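Local atomic coordinates of O-methyltransferase (Burkholderia thailandensis, PDB entry 3MCZ), a protein that probably transfers methyl groups from S-adenosylmethionine to an oxygen atom of a still unidentified substrate, and assembles as a dimer. Residues H42-A46 against D47-D51; A74-L77 against H78-A82. All coordinates share one frame; numbering follows the deposited sequence. Where two conformers were deposited one is given.

Overall arrangement
Both contacts lie in the N-terminal dimerisation region, and their centres are about 13 Å apart. Contact 1 comes first along the chain and turns the end of helix 35-46 into the short helix 49-52; contact 2 follows within helix 70-82. They meet directly: Tyr43 CE2 packs on Leu76 CD2 at 3.9 Å, and Phe50 CE1 lies 4.2 Å from Leu80 CD1. Helix 59-66, helix 70-82 and the hairpin of strands 86-89 and 92-95 follow in an order consistent with a winged-helix fold. Both contacts also touch the second subunit, so the same small domain joins an internal apolar core to the dimer interface.

Contact 1: residues H42-A46 against D47-D51; sequences HYAVA and DKLFD
Tyr43 and Ala44 in the last turn of helix 35-46 meet Asp47, Leu49 and Phe50 just beyond it, and the backbone bonds identify a Schellman motif. Leu49 N donates to Ala44 O, five positions back, at 3.0 Å, while Lys48 N reaches Val45 O at 3.1 Å from above the carbonyl plane. Lys48, the donor of the second bond, has a positive phi of 52° and is where the chain leaves the helix. Asp47 N still makes the last regular bond of the helix, to Tyr43 O at 3.0 Å.

The polar side-chain contact joins Tyr43 to Asp47. With CG anti to the backbone N (chi1 169°), the tyrosine leans along the helix toward its end, and its OH donates to OD2 of Asp47. The modelled OH to OD2 distance of 2.4 Å is very short, so its exact length is doubtful. Ring and carboxylate planes stand 66° apart. The same OD2 also forms a salt bridge with Arg133 of the second subunit, so one carboxylate oxygen ties the helix end to the dimer partner.

Apolar contact is made by Phe50, whose ring folds back to the methyl of Ala44. Its CE2 and CZ press against Ala44 CB at 3.3 and 3.4 Å respectively, a close approach for carbon atoms. Val45 CG2 lies farther off, 4.5 Å from the same Phe50 CE2.

Around the turn, helix 97-103 receives Val45 and Phe50 at Leu103, and helix 112-119 packs on Val45 through Val115. Phe50 O is bonded to Asn95 in strand 92-95, which fastens the reversed chain to the hairpin.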
ATOM      1  N   HIS A  42      -4.412   4.630  -7.838  1.00 13.31           N
ATOM      2  CA  HIS A  42      -3.987   6.001  -7.978  1.00 14.02           C
ATOM      3  C   HIS A  42      -3.798   6.330  -9.438  1.00 14.01           C
ATOM      4  O   HIS A  42      -4.257   7.396  -9.896  1.00 14.99           O
ATOM      5  CB  HIS A  42      -2.694   6.333  -7.198  1.00 14.05           C
ATOM      6  CG  HIS A  42      -2.785   6.141  -5.705  1.00 12.27           C
ATOM      7  ND1 HIS A  42      -1.658   5.988  -4.930  1.00 14.71           N
ATOM      8  CD2 HIS A  42      -3.837   6.011  -4.862  1.00 14.69           C
ATOM      9  CE1 HIS A  42      -2.002   5.797  -3.671  1.00 15.17           C
ATOM     10  NE2 HIS A  42      -3.323   5.773  -3.602  1.00 15.48           N
ATOM     11  N   TYR A  43      -3.140   5.441 -10.178  1.00 13.74           N
ATOM     12  CA  TYR A  43      -2.881   5.685 -11.604  1.00 12.78           C
ATOM     13  C   TYR A  43      -4.195   5.801 -12.410  1.00 12.72           C
ATOM     14  O   TYR A  43      -4.368   6.749 -13.199  1.00 11.66           O
ATOM     15  CB  TYR A  43      -1.934   4.596 -12.229  1.00 13.74           C
ATOM     16  CG  TYR A  43      -1.941   4.778 -13.700  1.00 14.90           C
ATOM     17  CD1 TYR A  43      -1.371   5.903 -14.253  1.00 16.27           C
ATOM     18  CD2 TYR A  43      -2.688   3.952 -14.521  1.00 16.92           C
ATOM     19  CE1 TYR A  43      -1.468   6.167 -15.570  1.00 17.65           C
ATOM     20  CE2 TYR A  43      -2.778   4.205 -15.861  1.00 16.50           C
ATOM     21  CZ  TYR A  43      -2.159   5.308 -16.379  1.00 17.85           C
ATOM     22  OH  TYR A  43      -2.265   5.601 -17.698  1.00 18.16           O
ATOM     23  N   ALA A  44      -5.115   4.844 -12.201  1.00 12.05           N
ATOM     24  CA  ALA A  44      -6.340   4.775 -12.979  1.00 12.48           C
ATOM     25  C   ALA A  44      -7.169   6.048 -12.766  1.00 12.76           C
ATOM     26  O   ALA A  44      -7.753   6.595 -13.703  1.00 12.79           O
ATOM     27  CB  ALA A  44      -7.154   3.533 -12.618  1.00 11.99           C
ATOM     28  N   VAL A  45      -7.155   6.532 -11.539  1.00 12.73           N
ATOM     29  CA  VAL A  45      -7.898   7.722 -11.150  1.00 13.92           C
ATOM     30  C   VAL A  45      -7.242   8.975 -11.742  1.00 14.74           C
ATOM     31  O   VAL A  45      -7.960   9.826 -12.314  1.00 14.73           O
ATOM     32  CB  VAL A  45      -8.028   7.820  -9.624  1.00 12.69           C
ATOM     33  CG1 VAL A  45      -8.597   9.184  -9.184  1.00 13.85           C
ATOM     34  CG2 VAL A  45      -8.952   6.715  -9.113  1.00 14.05           C
ATOM     35  N   ALA A  46      -5.904   9.061 -11.639  1.00 15.89           N
ATOM     36  CA  ALA A  46      -5.140  10.251 -12.102  1.00 16.40           C
ATOM     37  C   ALA A  46      -5.247  10.483 -13.581  1.00 17.54           C
ATOM     38  O   ALA A  46      -5.354  11.636 -14.029  1.00 16.71           O
ATOM     39  CB  ALA A  46      -3.672  10.158 -11.728  1.00 16.96           C
ATOM     40  N   ASP A  47      -5.185   9.398 -14.355  1.00 17.50           N
ATOM     41  CA  ASP A  47      -5.269   9.479 -15.804  1.00 18.26           C
ATOM     42  C   ASP A  47      -6.734   9.446 -16.267  1.00 17.53           C
ATOM     43  O   ASP A  47      -6.999   9.447 -17.463  1.00 16.71           O
ATOM     44  CB  ASP A  47      -4.477   8.318 -16.444  1.00 19.35           C
ATOM     45  CG  ASP A  47      -3.474   8.789 -17.521  1.00 24.19           C
ATOM     46  OD1 ASP A  47      -3.390  10.012 -17.789  1.00 32.82           O
ATOM     47  OD2 ASP A  47      -2.766   7.940 -18.118  1.00 28.44           O
ATOM     48  N   LYS A  48      -7.679   9.430 -15.326  1.00 16.56           N
ATOM     49  CA  LYS A  48      -9.123   9.406 -15.627  1.00 16.89           C
ATOM     50  C   LYS A  48      -9.512   8.269 -16.608  1.00 15.36           C
ATOM     51  O   LYS A  48     -10.295   8.471 -17.546  1.00 14.57           O
ATOM     52  CB  LYS A  48      -9.619  10.768 -16.159  1.00 16.58           C
ATOM     53  CG  LYS A  48      -9.309  11.939 -15.230  1.00 20.62           C
ATOM     54  CD  LYS A  48      -9.680  13.292 -15.866  1.00 24.49           C
ATOM     55  CE  LYS A  48      -9.442  14.430 -14.857  1.00 27.20           C
ATOM     56  NZ  LYS A  48      -7.976  14.661 -14.608  1.00 29.27           N
ATOM     57  N   LEU A  49      -8.951   7.089 -16.395  1.00 14.44           N
ATOM     58  CA  LEU A  49      -9.221   5.950 -17.267  0.50 14.69           C
ATOM     59  C   LEU A  49     -10.697   5.571 -17.235  1.00 14.35           C
ATOM     60  O   LEU A  49     -11.287   5.194 -18.248  1.00 14.82           O
ATOM     61  CB  LEU A  49      -8.363   4.756 -16.821  0.50 14.67           C
ATOM     62  CG  LEU A  49      -8.535   3.446 -17.582  0.50 15.09           C
ATOM     63  CD1 LEU A  49      -8.132   3.588 -19.046  0.50 15.06           C
ATOM     64  CD2 LEU A  49      -7.719   2.337 -16.902  0.50 16.45           C
ATOM     65  N   PHE A  50     -11.307   5.684 -16.063  1.00 14.57           N
ATOM     66  CA  PHE A  50     -12.687   5.215 -15.877  1.00 15.17           C
ATOM     67  C   PHE A  50     -13.760   6.092 -16.538  1.00 15.73           C
ATOM     68  O   PHE A  50     -14.920   5.670 -16.693  1.00 15.09           O
ATOM     69  CB  PHE A  50     -12.989   5.032 -14.396  1.00 14.94           C
ATOM     70  CG  PHE A  50     -12.071   4.071 -13.717  1.00 16.72           C
ATOM     71  CD1 PHE A  50     -12.006   2.752 -14.118  1.00 17.22           C
ATOM     72  CD2 PHE A  50     -11.247   4.492 -12.657  1.00 18.67           C
ATOM     73  CE1 PHE A  50     -11.153   1.859 -13.461  1.00 18.95           C
ATOM     74  CE2 PHE A  50     -10.400   3.607 -12.006  1.00 18.43           C
ATOM     75  CZ  PHE A  50     -10.352   2.285 -12.414  1.00 18.22           C
ATOM     76  N   ASP A  51     -13.371   7.300 -16.928  1.00 16.46           N
ATOM     77  CA  ASP A  51     -14.232   8.159 -17.714  1.00 17.28           C
ATOM     78  C   ASP A  51     -14.356   7.582 -19.121  1.00 17.74           C
ATOM     79  O   ASP A  51     -15.423   7.672 -19.729  1.00 17.72           O
ATOM     80  CB  ASP A  51     -13.683   9.591 -17.766  1.00 17.96           C
ATOM     81  CG  ASP A  51     -14.020  10.397 -16.516  1.00 19.69           C
ATOM     82  OD1 ASP A  51     -14.197   9.805 -15.430  1.00 23.80           O
ATOM     83  OD2 ASP A  51     -14.130  11.636 -16.623  1.00 25.60           O
TER

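Contact 2: residues A74-L77 against H78-A82; sequences AILL and HALAA
Two side-chain torsions carry His78 and Leu80 back toward Ala74 and Leu76, one turn earlier in helix 70-82. In His78, CG stands opposite the carbonyl carbon (chi1 -72°), which sends the imidazole back toward the start of the helix and leaves ND1 2.9 Å from Ala74 O. Leu80 has the same kind of first torsion, whereas Leu76 has CG opposite its own backbone N (chi1 177°), which carries the side chain straight outward, and its CD1 branch leans toward the next turn. The two leucines converge because Leu80 folds back and this one branch leans forward: Leu80 CD1 meets Leu76 CG at 4.0 Å, and Leu80 CG lies 3.4 Å from Leu76 O.

The backbone carries the regular alpha-helical bonds. His78 N donates to Ala74 O at 3.0 Å with an almost straight N-H...O angle of 170°, so this one oxygen faces both the amide and the imidazole of the same histidine. Leu80 N reaches Leu76 O at 2.9 Å, and Ala81 N reaches Leu77 O at an equal 2.9 Å.

Leu77 packs on Pro59 and Val62 of helix 59-66, and Leu80 on Leu86 of strand 86-89. Leu76 lies against Leu49 of its own chain and Leu132 of the second subunit, and Ala79 packs on Leu305 of the second subunit.

At the far edge of the imidazole, NE2 is hydrogen-bonded to Lys88 NZ, and Phe93 of the hairpin packs edge-to-face with the ring. Both nitrogens of His78 thus have close polar neighbours, and the ring lies between its own helix and the hairpin, with Val295 of the second subunit also packing on it. A lysine nitrogen at NE2 would be expected to disfavour a positively charged imidazole, making a neutral ring the more plausible state.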
ATOM      1  N   ALA A  74      -3.905  -3.910 -22.280  1.00 11.91           N
ATOM      2  CA  ALA A  74      -4.638  -5.156 -21.984  1.00 11.39           C
ATOM      3  C   ALA A  74      -4.281  -5.709 -20.611  1.00 11.03           C
ATOM      4  O   ALA A  74      -5.152  -6.081 -19.872  1.00 11.45           O
ATOM      5  CB  ALA A  74      -4.393  -6.219 -23.076  1.00 11.88           C
ATOM      6  N   ILE A  75      -3.002  -5.750 -20.278  1.00 10.71           N
ATOM      7  CA  ILE A  75      -2.575  -6.224 -18.968  1.00 10.71           C
ATOM      8  C   ILE A  75      -3.219  -5.373 -17.825  1.00 10.71           C
ATOM      9  O   ILE A  75      -3.722  -5.916 -16.833  1.00  9.68           O
ATOM     10  CB  ILE A  75      -1.017  -6.253 -18.871  1.00 10.73           C
ATOM     11  CG1 ILE A  75      -0.417  -7.278 -19.837  1.00 12.10           C
ATOM     12  CG2 ILE A  75      -0.576  -6.598 -17.461  1.00  9.12           C
ATOM     13  CD1 ILE A  75       1.106  -7.113 -20.032  1.00 10.54           C
ATOM     14  N   LEU A  76      -3.205  -4.045 -17.986  1.00 10.36           N
ATOM     15  CA  LEU A  76      -3.780  -3.176 -16.983  1.00 10.71           C
ATOM     16  C   LEU A  76      -5.283  -3.421 -16.871  1.00 10.99           C
ATOM     17  O   LEU A  76      -5.809  -3.504 -15.773  1.00 10.43           O
ATOM     18  CB  LEU A  76      -3.512  -1.724 -17.297  1.00 11.35           C
ATOM     19  CG  LEU A  76      -4.158  -0.716 -16.312  1.00 12.60           C
ATOM     20  CD1 LEU A  76      -3.664  -0.815 -14.885  1.00 15.89           C
ATOM     21  CD2 LEU A  76      -3.971   0.682 -16.872  1.00 16.58           C
ATOM     22  N   LEU A  77      -5.962  -3.528 -18.009  1.00 11.68           N
ATOM     23  CA  LEU A  77      -7.406  -3.615 -17.978  1.00 12.55           C
ATOM     24  C   LEU A  77      -7.819  -4.912 -17.306  1.00 13.00           C
ATOM     25  O   LEU A  77      -8.774  -4.929 -16.543  1.00 11.88           O
ATOM     26  CB  LEU A  77      -8.010  -3.503 -19.369  1.00 12.44           C
ATOM     27  CG  LEU A  77      -7.849  -2.153 -20.071  1.00 14.59           C
ATOM     28  CD1 LEU A  77      -7.984  -2.339 -21.566  1.00 15.41           C
ATOM     29  CD2 LEU A  77      -8.885  -1.138 -19.537  1.00 14.26           C
ATOM     30  N   HIS A  78      -7.104  -5.993 -17.624  1.00 13.46           N
ATOM     31  CA  HIS A  78      -7.328  -7.270 -16.947  1.00 13.07           C
ATOM     32  C   HIS A  78      -7.139  -7.195 -15.449  1.00 12.09           C
ATOM     33  O   HIS A  78      -7.957  -7.703 -14.702  1.00 11.57           O
ATOM     34  CB  HIS A  78      -6.481  -8.384 -17.603  1.00 13.52           C
ATOM     35  CG  HIS A  78      -6.988  -8.792 -18.950  1.00 12.90           C
ATOM     36  ND1 HIS A  78      -6.218  -8.722 -20.089  1.00 16.21           N
ATOM     37  CD2 HIS A  78      -8.184  -9.294 -19.337  1.00 15.88           C
ATOM     38  CE1 HIS A  78      -6.922  -9.150 -21.124  1.00 17.57           C
ATOM     39  NE2 HIS A  78      -8.126  -9.484 -20.696  1.00 15.01           N
ATOM     40  N   ALA A  79      -6.097  -6.522 -14.978  1.00 11.22           N
ATOM     41  CA  ALA A  79      -5.900  -6.365 -13.549  1.00 11.92           C
ATOM     42  C   ALA A  79      -7.010  -5.531 -12.889  1.00 12.00           C
ATOM     43  O   ALA A  79      -7.456  -5.854 -11.767  1.00 12.49           O
ATOM     44  CB  ALA A  79      -4.489  -5.735 -13.252  1.00 11.69           C
ATOM     45  N   LEU A  80      -7.472  -4.485 -13.581  1.00 12.07           N
ATOM     46  CA  LEU A  80      -8.599  -3.680 -13.093  1.00 11.91           C
ATOM     47  C   LEU A  80      -9.913  -4.470 -13.041  1.00 12.39           C
ATOM     48  O   LEU A  80     -10.692  -4.338 -12.089  1.00 13.17           O
ATOM     49  CB  LEU A  80      -8.771  -2.440 -13.943  1.00 12.09           C
ATOM     50  CG  LEU A  80      -7.633  -1.420 -13.825  1.00 12.48           C
ATOM     51  CD1 LEU A  80      -7.840  -0.262 -14.817  1.00 13.15           C
ATOM     52  CD2 LEU A  80      -7.546  -0.869 -12.341  1.00  9.09           C
ATOM     53  N   ALA A  81     -10.128  -5.335 -14.022  1.00 12.66           N
ATOM     54  CA  ALA A  81     -11.289  -6.209 -14.023  1.00 12.50           C
ATOM     55  C   ALA A  81     -11.240  -7.182 -12.829  1.00 13.52           C
ATOM     56  O   ALA A  81     -12.228  -7.358 -12.075  1.00 14.71           O
ATOM     57  CB  ALA A  81     -11.375  -6.958 -15.347  1.00 13.03           C
ATOM     58  N   ALA A  82     -10.077  -7.780 -12.627  1.00 13.58           N
ATOM     59  CA  ALA A  82      -9.850  -8.689 -11.513  1.00 14.65           C
ATOM     60  C   ALA A  82     -10.062  -8.019 -10.168  1.00 15.48           C
ATOM     61  O   ALA A  82     -10.511  -8.673  -9.232  1.00 15.52           O
ATOM     62  CB  ALA A  82      -8.414  -9.299 -11.577  1.00 14.08           C
TER